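Local structure of hypothetical protein PH0822 (Pyrococcus horikoshii, 2YX6) at residues 1-6 and 64-69; 11-16 and 93-98; 30-35 and 101-106. The protein is of unknown function but binds ADP and belongs to the dinitrogenase iron-molybdenum cofactor biosynthesis family, whose members are thought to take part in metallocluster assembly. All coordinates share one frame; numbering follows the deposited sequence.

Contact 1. Residues 1-6 and 64-69; sequences MRVAIP and AKIVLT
Arg2 begins the parallel pairing with residues 64-69: its carbonyl oxygen accepts Lys65 N at 3.0 Å and, more weakly, Ile66 N at 3.4 Å, so two successive N-H groups share one acceptor. The start of its side chain lies against Ala64, with CG over the Ala64 CA and CB atoms, while the guanidinium reaches past the contact to Asp31 and the carbonyl of His62. Val3 carries its CG1 anti to the backbone N (chi1 -179°), and this methyl meets Leu68 CG at 3.6 Å as the two side chains cross obliquely. Ala4 holds the centre with both of its polar backbone atoms. Its N-H points almost straight at Ile66 O (2.9 Å, 176° at the hydrogen), and its own oxygen accepts Leu68 N at 3.0 Å. On the other face of the sheet, Ala4 CB touches Ala64 CB at 3.6 Å, a close fit that two small residues allow. Ile5 runs side by side with Leu68, CG1 lying 3.9 Å from Leu68 CB. Pro6 has no N-H to continue the pairing; instead its CD sits 3.0 Å from Leu68 O, a buried carbonyl with no polar partner in the model, while CG reaches the Thr69 methyl. An alanine here, lacking CG and CD, would probably leave a gap beside Leu68 O and deprive Thr69 CG2 of the ring carbons it packs on. The paired strands are central in a mixed sheet, with strand 26-33 on the far side of strand 2-7. Helix 95-103 covers the face bearing Ile66 and Leu68, and Ile59 of helix 54-61 packs on Ala4, Ala64 and Val67.

Contact 2. Residues 11-16 and 93-98; sequences RGIKSN and GRISDV
The N-terminus of helix 95-103, with Arg94 at the N-cap position, is met by the loop that follows strand 2-7, where a short 3-10 turn brings the carbonyls of Ile13 and Ser15 up to the first N-H groups of the helix. Ser15 O accepts Ile95 N at 2.9 Å in nearly linear C=O alignment, whereas Ile13 O takes Ser96 N at 2.8 Å on an in-plane lone pair, with a more bent angle of 135° at the hydrogen. N-H groups that have no acceptor within their own helix are thus satisfied from a distant part of the chain. Next to them, Asn16 and Arg94 form a single backbone bridge, Asn16 CA approaching Gly93 O at 3.2 Å. The buried Ile95 points toward the loop; its CG1 and CD1 lie over the Ser15 and Asn16 backbone, and the residue also packs on Ile5 and Ala7 of strand 2-7.

Arg94 CG is anti to the backbone N (chi1 -156°) and the chain is extended from there to NE, lying side by side with Lys14 and pointing the same way. Its NH2 is 3.4 Å from Lys14 CG, and Lys14 O stands over one face of the guanidinium. Two like charges also come together there: Arg94 NH1 is 3.3 Å from Arg11 NH1, with the guanidinium planes turned 77° apart.

Contact 3. Residues 30-35 and 101-106; sequences VDIEGE and AFIGGK
A beta-hairpin tip packs here against the last turn of a helix: Ile32 of strand 26-33 and Glu35 of the turn leading to strand 36-44 receive Ile103 from the end of helix 95-103. Gly34 and Glu35 have the backbone angles of a type II' turn, Gly34 taking the positive phi (65°) of its first central position. Ile103 points toward the hairpin and splits its contacts between two branches. CG1 meets Ile32 CG2 at 4.0 Å as the two side chains cross. CG2, anti to the backbone N, presses on the turn itself, 3.5 Å from Glu35 CA and 3.8 Å from Gly34 O. CD1 continues to Glu35 O at 3.9 Å, so the isoleucine touches backbone as much as side chain. The ring of the preceding residue, Phe102, comes within 4.4 Å of Ile32 CD1 through its CD2 and also packs on Ile66 and Leu68 of strand 66-68 and on Gly84 of the second subunit. Val37 of strand 36-44 also touches Ile103. Directly beyond Ile103 the helix closes in a Schellman motif: Lys106 N bonds to Ala101 O, Gly105 N bonds to Phe102 O, and Gly105 supplies the positive phi characteristic of this C-terminal cap.

How the contacts relate
Helix 95-103 links the three contacts: contact 2 holds its start, contact 3 its end, and contact 1 lies in the sheet it covers. Ile5 CG2 of contact 1 touches Ile95 CD1 of contact 2 at 3.6 Å, and Leu68 CD2 reaches Phe102 CE1 of contact 3 at 3.8 Å. Contacts 1 and 3 are also joined through neighbouring strands, Ile32 N lying 2.8 Å from Met1 O, a probable hydrogen bond. The strand order 3-2-1-4-5, with strand 26-33 antiparallel, matches the ribonuclease H-like fold. Contact 1 comes nearest the ADP-binding residues: the side chain of Thr69 is about 4 Å from that of Val87, though no ADP is bound to this chain; contact 2 lies away from them.

Contact 1. Residues 1-6 and 64-69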
loop_
_atom_site.group_PDB
_atom_site.type_symbol
_atom_site.label_atom_id
_atom_site.label_comp_id
_atom_site.label_asym_id
_atom_site.label_seq_id
_atom_site.Cartn_x
_atom_site.Cartn_y
_atom_site.Cartn_z
ATOM N N MET A 1 -0.740 -10.000 6.736
ATOM C CA MET A 1 -1.872 -9.102 6.599
ATOM C C MET A 1 -2.690 -9.650 5.449
ATOM O O MET A 1 -2.331 -10.671 4.868
ATOM C CB MET A 1 -1.330 -7.709 6.321
ATOM C CG MET A 1 -0.975 -7.412 4.874
ATOM S SD MET A 1 0.215 -8.588 4.274
ATOM C CE MET A 1 1.736 -7.616 4.388
ATOM N N ARG A 2 -3.733 -8.944 5.061
ATOM C CA ARG A 2 -4.587 -9.463 4.019
ATOM C C ARG A 2 -4.475 -8.635 2.736
ATOM O O ARG A 2 -4.523 -7.411 2.718
ATOM C CB ARG A 2 -6.022 -9.698 4.567
ATOM C CG ARG A 2 -7.050 -9.965 3.505
ATOM C CD ARG A 2 -8.389 -10.319 4.162
ATOM N NE ARG A 2 -8.200 -11.102 5.393
ATOM C CZ ARG A 2 -9.184 -11.518 6.192
ATOM N NH1 ARG A 2 -8.936 -12.224 7.329
ATOM N NH2 ARG A 2 -10.410 -11.242 5.856
ATOM N N VAL A 3 -4.213 -9.336 1.653
ATOM C CA VAL A 3 -4.004 -8.717 0.356
ATOM C C VAL A 3 -5.101 -9.166 -0.587
ATOM O O VAL A 3 -5.409 -10.359 -0.667
ATOM C CB VAL A 3 -2.624 -9.077 -0.175
ATOM C CG1 VAL A 3 -2.364 -8.404 -1.564
ATOM C CG2 VAL A 3 -1.567 -8.697 0.904
ATOM N N ALA A 4 -5.673 -8.184 -1.287
ATOM C CA ALA A 4 -6.756 -8.337 -2.263
ATOM C C ALA A 4 -6.211 -8.198 -3.708
ATOM O O ALA A 4 -5.456 -7.300 -3.973
ATOM C CB ALA A 4 -7.778 -7.222 -2.026
ATOM N N ILE A 5 -6.662 -9.048 -4.614
ATOM C CA ILE A 5 -6.179 -9.075 -5.978
ATOM C C ILE A 5 -7.348 -9.339 -6.934
ATOM O O ILE A 5 -8.023 -10.329 -6.800
ATOM C CB ILE A 5 -5.069 -10.138 -6.208
ATOM C CG1 ILE A 5 -3.857 -9.900 -5.300
ATOM C CG2 ILE A 5 -4.641 -10.138 -7.705
ATOM C CD1 ILE A 5 -3.806 -10.794 -4.293
ATOM N N PRO A 6 -7.550 -8.449 -7.938
ATOM C CA PRO A 6 -8.643 -8.675 -8.909
ATOM C C PRO A 6 -8.261 -9.823 -9.844
ATOM O O PRO A 6 -7.105 -9.855 -10.327
ATOM C CB PRO A 6 -8.737 -7.346 -9.681
ATOM C CG PRO A 6 -7.308 -6.774 -9.677
ATOM C CD PRO A 6 -6.727 -7.265 -8.272
ATOM N N ALA A 64 -9.187 -6.391 3.663
ATOM C CA ALA A 64 -7.920 -6.294 2.898
ATOM C C ALA A 64 -7.337 -4.924 3.169
ATOM O O ALA A 64 -8.077 -3.931 3.219
ATOM C CB ALA A 64 -8.152 -6.517 1.457
ATOM N N LYS A 65 -6.025 -4.852 3.405
ATOM C CA LYS A 65 -5.417 -3.554 3.675
ATOM C C LYS A 65 -4.482 -3.180 2.539
ATOM O O LYS A 65 -4.045 -2.047 2.433
ATOM C CB LYS A 65 -4.631 -3.600 5.003
ATOM C CG LYS A 65 -5.507 -4.028 6.217
ATOM C CD LYS A 65 -5.102 -3.256 7.479
ATOM C CE LYS A 65 -5.442 -1.786 7.344
ATOM N NZ LYS A 65 -6.906 -1.668 7.019
ATOM N N ILE A 66 -4.207 -4.144 1.668
ATOM C CA ILE A 66 -3.428 -3.870 0.458
ATOM C C ILE A 66 -4.131 -4.458 -0.762
ATOM O O ILE A 66 -4.685 -5.518 -0.713
ATOM C CB ILE A 66 -1.987 -4.456 0.550
ATOM C CG1 ILE A 66 -1.264 -3.822 1.730
ATOM C CG2 ILE A 66 -1.220 -4.229 -0.791
ATOM C CD1 ILE A 66 0.233 -4.067 1.747
ATOM N N VAL A 67 -4.105 -3.732 -1.863
ATOM C CA VAL A 67 -4.671 -4.203 -3.131
ATOM C C VAL A 67 -3.557 -4.212 -4.175
ATOM O O VAL A 67 -2.870 -3.179 -4.359
ATOM C CB VAL A 67 -5.800 -3.255 -3.577
ATOM C CG1 VAL A 67 -6.285 -3.612 -4.976
ATOM C CG2 VAL A 67 -6.923 -3.243 -2.545
ATOM N N LEU A 68 -3.387 -5.342 -4.853
ATOM C CA LEU A 68 -2.463 -5.424 -5.957
ATOM C C LEU A 68 -3.226 -5.418 -7.243
ATOM O O LEU A 68 -3.990 -6.328 -7.472
ATOM C CB LEU A 68 -1.637 -6.727 -5.916
ATOM C CG LEU A 68 -0.908 -6.927 -4.551
ATOM C CD1 LEU A 68 -0.173 -8.248 -4.572
ATOM C CD2 LEU A 68 0.088 -5.729 -4.253
ATOM N N THR A 69 -2.973 -4.433 -8.109
ATOM C CA THR A 69 -3.682 -4.405 -9.384
ATOM C C THR A 69 -2.746 -4.119 -10.547
ATOM O O THR A 69 -1.604 -3.713 -10.349
ATOM C CB THR A 69 -4.725 -3.265 -9.423
ATOM O OG1 THR A 69 -4.007 -2.045 -9.400
ATOM C CG2 THR A 69 -5.698 -3.295 -8.274
#

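Contact 2. Residues 11-16 and 93-98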
loop_
_atom_site.group_PDB
_atom_site.type_symbol
_atom_site.label_atom_id
_atom_site.label_comp_id
_atom_site.label_asym_id
_atom_site.label_seq_id
_atom_site.Cartn_x
_atom_site.Cartn_y
_atom_site.Cartn_z
ATOM N N ARG A 11 -10.454 -18.791 -11.184
ATOM C CA ARG A 11 -9.424 -19.790 -10.882
ATOM C C ARG A 11 -8.549 -19.587 -9.628
ATOM O O ARG A 11 -7.551 -20.289 -9.475
ATOM C CB ARG A 11 -8.554 -20.028 -12.131
ATOM C CG ARG A 11 -8.906 -21.304 -12.848
ATOM C CD ARG A 11 -8.445 -21.353 -14.306
ATOM N NE ARG A 11 -7.042 -20.944 -14.520
ATOM C CZ ARG A 11 -5.986 -21.761 -14.707
ATOM N NH1 ARG A 11 -4.797 -21.216 -14.913
ATOM N NH2 ARG A 11 -6.080 -23.100 -14.689
ATOM N N GLY A 12 -8.906 -18.644 -8.738
ATOM C CA GLY A 12 -8.146 -18.411 -7.486
ATOM C C GLY A 12 -6.696 -18.007 -7.745
ATOM O O GLY A 12 -6.421 -17.203 -8.658
ATOM N N ILE A 13 -5.765 -18.585 -6.980
ATOM C CA ILE A 13 -4.359 -18.292 -7.193
ATOM C C ILE A 13 -3.752 -18.814 -8.519
ATOM O O ILE A 13 -2.583 -18.519 -8.821
ATOM C CB ILE A 13 -3.517 -18.787 -6.024
ATOM C CG1 ILE A 13 -3.518 -20.309 -6.021
ATOM C CG2 ILE A 13 -3.984 -18.109 -4.785
ATOM C CD1 ILE A 13 -2.460 -20.931 -5.202
ATOM N N LYS A 14 -4.553 -19.541 -9.305
ATOM C CA LYS A 14 -4.154 -19.926 -10.651
ATOM C C LYS A 14 -4.680 -18.975 -11.749
ATOM O O LYS A 14 -4.365 -19.180 -12.959
ATOM C CB LYS A 14 -4.527 -21.355 -10.967
ATOM C CG LYS A 14 -3.882 -22.388 -10.039
ATOM C CD LYS A 14 -4.315 -23.782 -10.454
ATOM C CE LYS A 14 -3.731 -24.928 -9.683
ATOM N NZ LYS A 14 -4.226 -26.212 -10.364
ATOM N N SER A 15 -5.433 -17.939 -11.349
ATOM C CA SER A 15 -5.934 -16.978 -12.329
ATOM C C SER A 15 -4.898 -15.894 -12.550
ATOM O O SER A 15 -3.935 -15.814 -11.834
ATOM C CB SER A 15 -7.260 -16.336 -11.875
ATOM O OG SER A 15 -7.681 -15.366 -12.851
ATOM N N ASN A 16 -5.076 -15.062 -13.552
ATOM C CA ASN A 16 -4.166 -13.923 -13.724
ATOM C C ASN A 16 -4.799 -12.690 -13.074
ATOM O O ASN A 16 -6.009 -12.626 -12.915
ATOM C CB ASN A 16 -3.942 -13.628 -15.212
ATOM C CG ASN A 16 -3.217 -14.771 -15.972
ATOM O OD1 ASN A 16 -2.137 -15.236 -15.584
ATOM N ND2 ASN A 16 -3.813 -15.187 -17.095
ATOM N N GLY A 93 0.215 -11.080 -14.234
ATOM C CA GLY A 93 0.645 -12.462 -14.250
ATOM C C GLY A 93 -0.200 -13.350 -13.358
ATOM O O GLY A 93 -1.257 -12.907 -12.835
ATOM N N ARG A 94 0.311 -14.568 -13.108
ATOM C CA ARG A 94 -0.461 -15.557 -12.332
ATOM C C ARG A 94 -0.433 -15.095 -10.914
ATOM O O ARG A 94 0.615 -14.722 -10.391
ATOM C CB ARG A 94 0.178 -16.938 -12.345
ATOM C CG ARG A 94 -0.764 -18.076 -12.091
ATOM C CD ARG A 94 0.045 -19.307 -12.209
ATOM N NE ARG A 94 -0.634 -20.601 -12.102
ATOM C CZ ARG A 94 -1.343 -21.228 -13.044
ATOM N NH1 ARG A 94 -1.620 -20.679 -14.240
ATOM N NH2 ARG A 94 -1.810 -22.444 -12.768
ATOM N N ILE A 95 -1.555 -15.222 -10.255
ATOM C CA ILE A 95 -1.659 -14.642 -8.932
ATOM C C ILE A 95 -0.755 -15.372 -7.962
ATOM O O ILE A 95 -0.101 -14.742 -7.121
ATOM C CB ILE A 95 -3.122 -14.552 -8.486
ATOM C CG1 ILE A 95 -3.818 -13.433 -9.314
ATOM C CG2 ILE A 95 -3.148 -14.359 -6.955
ATOM C CD1 ILE A 95 -5.450 -13.336 -9.218
ATOM N N SER A 96 -0.608 -16.678 -8.127
ATOM C CA SER A 96 0.340 -17.456 -7.281
ATOM C C SER A 96 1.767 -16.890 -7.355
ATOM O O SER A 96 2.448 -16.814 -6.342
ATOM C CB SER A 96 0.352 -18.945 -7.673
ATOM O OG SER A 96 0.876 -19.121 -9.004
ATOM N N ASP A 97 2.206 -16.512 -8.561
ATOM C CA ASP A 97 3.548 -15.951 -8.780
ATOM C C ASP A 97 3.692 -14.572 -8.185
ATOM O O ASP A 97 4.724 -14.219 -7.636
ATOM C CB ASP A 97 3.882 -15.869 -10.254
ATOM C CG ASP A 97 4.142 -17.230 -10.901
ATOM O OD1 ASP A 97 4.176 -18.244 -10.188
ATOM O OD2 ASP A 97 4.263 -17.284 -12.154
ATOM N N VAL A 98 2.644 -13.777 -8.310
ATOM C CA VAL A 98 2.587 -12.440 -7.743
ATOM C C VAL A 98 2.749 -12.455 -6.212
ATOM O O VAL A 98 3.492 -11.659 -5.679
ATOM C CB VAL A 98 1.287 -11.766 -8.144
ATOM C CG1 VAL A 98 1.035 -10.524 -7.278
ATOM C CG2 VAL A 98 1.296 -11.448 -9.644
#

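Contact 3. Residues 30-35 and 101-106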
loop_
_atom_site.group_PDB
_atom_site.type_symbol
_atom_site.label_atom_id
_atom_site.label_comp_id
_atom_site.label_asym_id
_atom_site.label_seq_id
_atom_site.Cartn_x
_atom_site.Cartn_y
_atom_site.Cartn_z
ATOM N N VAL A 30 -5.751 -12.846 0.134
ATOM C CA VAL A 30 -4.688 -13.743 0.573
ATOM C C VAL A 30 -4.174 -13.284 1.914
ATOM O O VAL A 30 -3.682 -12.111 2.036
ATOM C CB VAL A 30 -3.462 -13.709 -0.395
ATOM C CG1 VAL A 30 -2.382 -14.702 0.167
ATOM C CG2 VAL A 30 -3.890 -14.100 -1.838
ATOM N N ASP A 31 -4.243 -14.172 2.910
ATOM C CA ASP A 31 -3.691 -13.885 4.204
ATOM C C ASP A 31 -2.249 -14.290 4.319
ATOM O O ASP A 31 -1.912 -15.480 4.201
ATOM C CB ASP A 31 -4.455 -14.603 5.300
ATOM C CG ASP A 31 -5.767 -13.968 5.549
ATOM O OD1 ASP A 31 -6.557 -13.871 4.595
ATOM O OD2 ASP A 31 -6.002 -13.585 6.707
ATOM N N ILE A 32 -1.403 -13.301 4.571
ATOM C CA ILE A 32 0.043 -13.544 4.578
ATOM C C ILE A 32 0.554 -13.324 6.014
ATOM O O ILE A 32 0.218 -12.327 6.683
ATOM C CB ILE A 32 0.753 -12.704 3.487
ATOM C CG1 ILE A 32 0.294 -13.235 2.131
ATOM C CG2 ILE A 32 2.311 -12.841 3.586
ATOM C CD1 ILE A 32 0.615 -12.363 0.894
ATOM N N GLU A 33 1.332 -14.281 6.497
ATOM C CA GLU A 33 1.984 -14.168 7.808
ATOM C C GLU A 33 3.465 -14.524 7.633
ATOM O O GLU A 33 3.792 -15.683 7.387
ATOM C CB GLU A 33 1.299 -15.104 8.784
ATOM C CG GLU A 33 -0.152 -14.738 9.001
ATOM C CD GLU A 33 -0.321 -13.369 9.675
ATOM O OE1 GLU A 33 0.551 -12.458 9.461
ATOM O OE2 GLU A 33 -1.330 -13.211 10.433
ATOM N N GLY A 34 4.330 -13.497 7.647
ATOM C CA GLY A 34 5.744 -13.680 7.299
ATOM C C GLY A 34 5.928 -14.094 5.843
ATOM O O GLY A 34 5.498 -13.409 4.931
ATOM N N GLU A 35 6.590 -15.223 5.640
ATOM C CA GLU A 35 6.822 -15.782 4.314
ATOM C C GLU A 35 5.678 -16.687 3.968
ATOM O O GLU A 35 5.705 -17.290 2.915
ATOM C CB GLU A 35 8.136 -16.593 4.290
ATOM C CG GLU A 35 9.406 -15.749 4.687
ATOM C CD GLU A 35 10.619 -16.595 5.127
ATOM O OE1 GLU A 35 10.420 -17.747 5.620
ATOM O OE2 GLU A 35 11.771 -16.092 5.023
ATOM N N ALA A 101 6.263 -13.322 -5.320
ATOM C CA ALA A 101 7.076 -12.133 -5.582
ATOM C C ALA A 101 6.862 -11.104 -4.490
ATOM O O ALA A 101 7.825 -10.581 -3.927
ATOM C CB ALA A 101 6.817 -11.518 -6.979
ATOM N N PHE A 102 5.602 -10.832 -4.178
ATOM C CA PHE A 102 5.246 -9.848 -3.172
ATOM C C PHE A 102 5.930 -10.121 -1.786
ATOM O O PHE A 102 6.610 -9.263 -1.194
ATOM C CB PHE A 102 3.702 -9.784 -3.084
ATOM C CG PHE A 102 3.210 -8.709 -2.152
ATOM C CD1 PHE A 102 3.188 -7.372 -2.568
ATOM C CD2 PHE A 102 2.836 -9.031 -0.829
ATOM C CE1 PHE A 102 2.768 -6.351 -1.662
ATOM C CE2 PHE A 102 2.434 -8.041 0.051
ATOM C CZ PHE A 102 2.403 -6.703 -0.363
ATOM N N ILE A 103 5.763 -11.328 -1.286
ATOM C CA ILE A 103 6.411 -11.783 -0.030
ATOM C C ILE A 103 7.950 -11.599 -0.015
ATOM O O ILE A 103 8.516 -11.223 1.016
ATOM C CB ILE A 103 6.091 -13.264 0.189
ATOM C CG1 ILE A 103 4.597 -13.412 0.363
ATOM C CG2 ILE A 103 6.853 -13.828 1.419
ATOM C CD1 ILE A 103 4.089 -14.897 0.303
ATOM N N GLY A 104 8.605 -11.843 -1.156
ATOM C CA GLY A 104 10.060 -11.662 -1.305
ATOM C C GLY A 104 10.628 -10.341 -1.784
ATOM O O GLY A 104 11.799 -10.291 -2.203
ATOM N N GLY A 105 9.840 -9.254 -1.755
ATOM C CA GLY A 105 10.388 -7.936 -2.136
ATOM C C GLY A 105 10.839 -7.753 -3.572
ATOM O O GLY A 105 11.495 -6.735 -3.881
ATOM N N LYS A 106 10.424 -8.664 -4.468
ATOM C CA LYS A 106 10.774 -8.643 -5.902
ATOM C C LYS A 106 9.539 -8.696 -6.827
ATOM O O LYS A 106 9.299 -9.670 -7.602
ATOM C CB LYS A 106 11.710 -9.820 -6.277
ATOM C CG LYS A 106 13.228 -9.455 -6.251
ATOM C CD LYS A 106 14.061 -10.648 -5.732
ATOM C CE LYS A 106 14.652 -10.311 -4.345
ATOM N NZ LYS A 106 15.664 -9.182 -4.437
#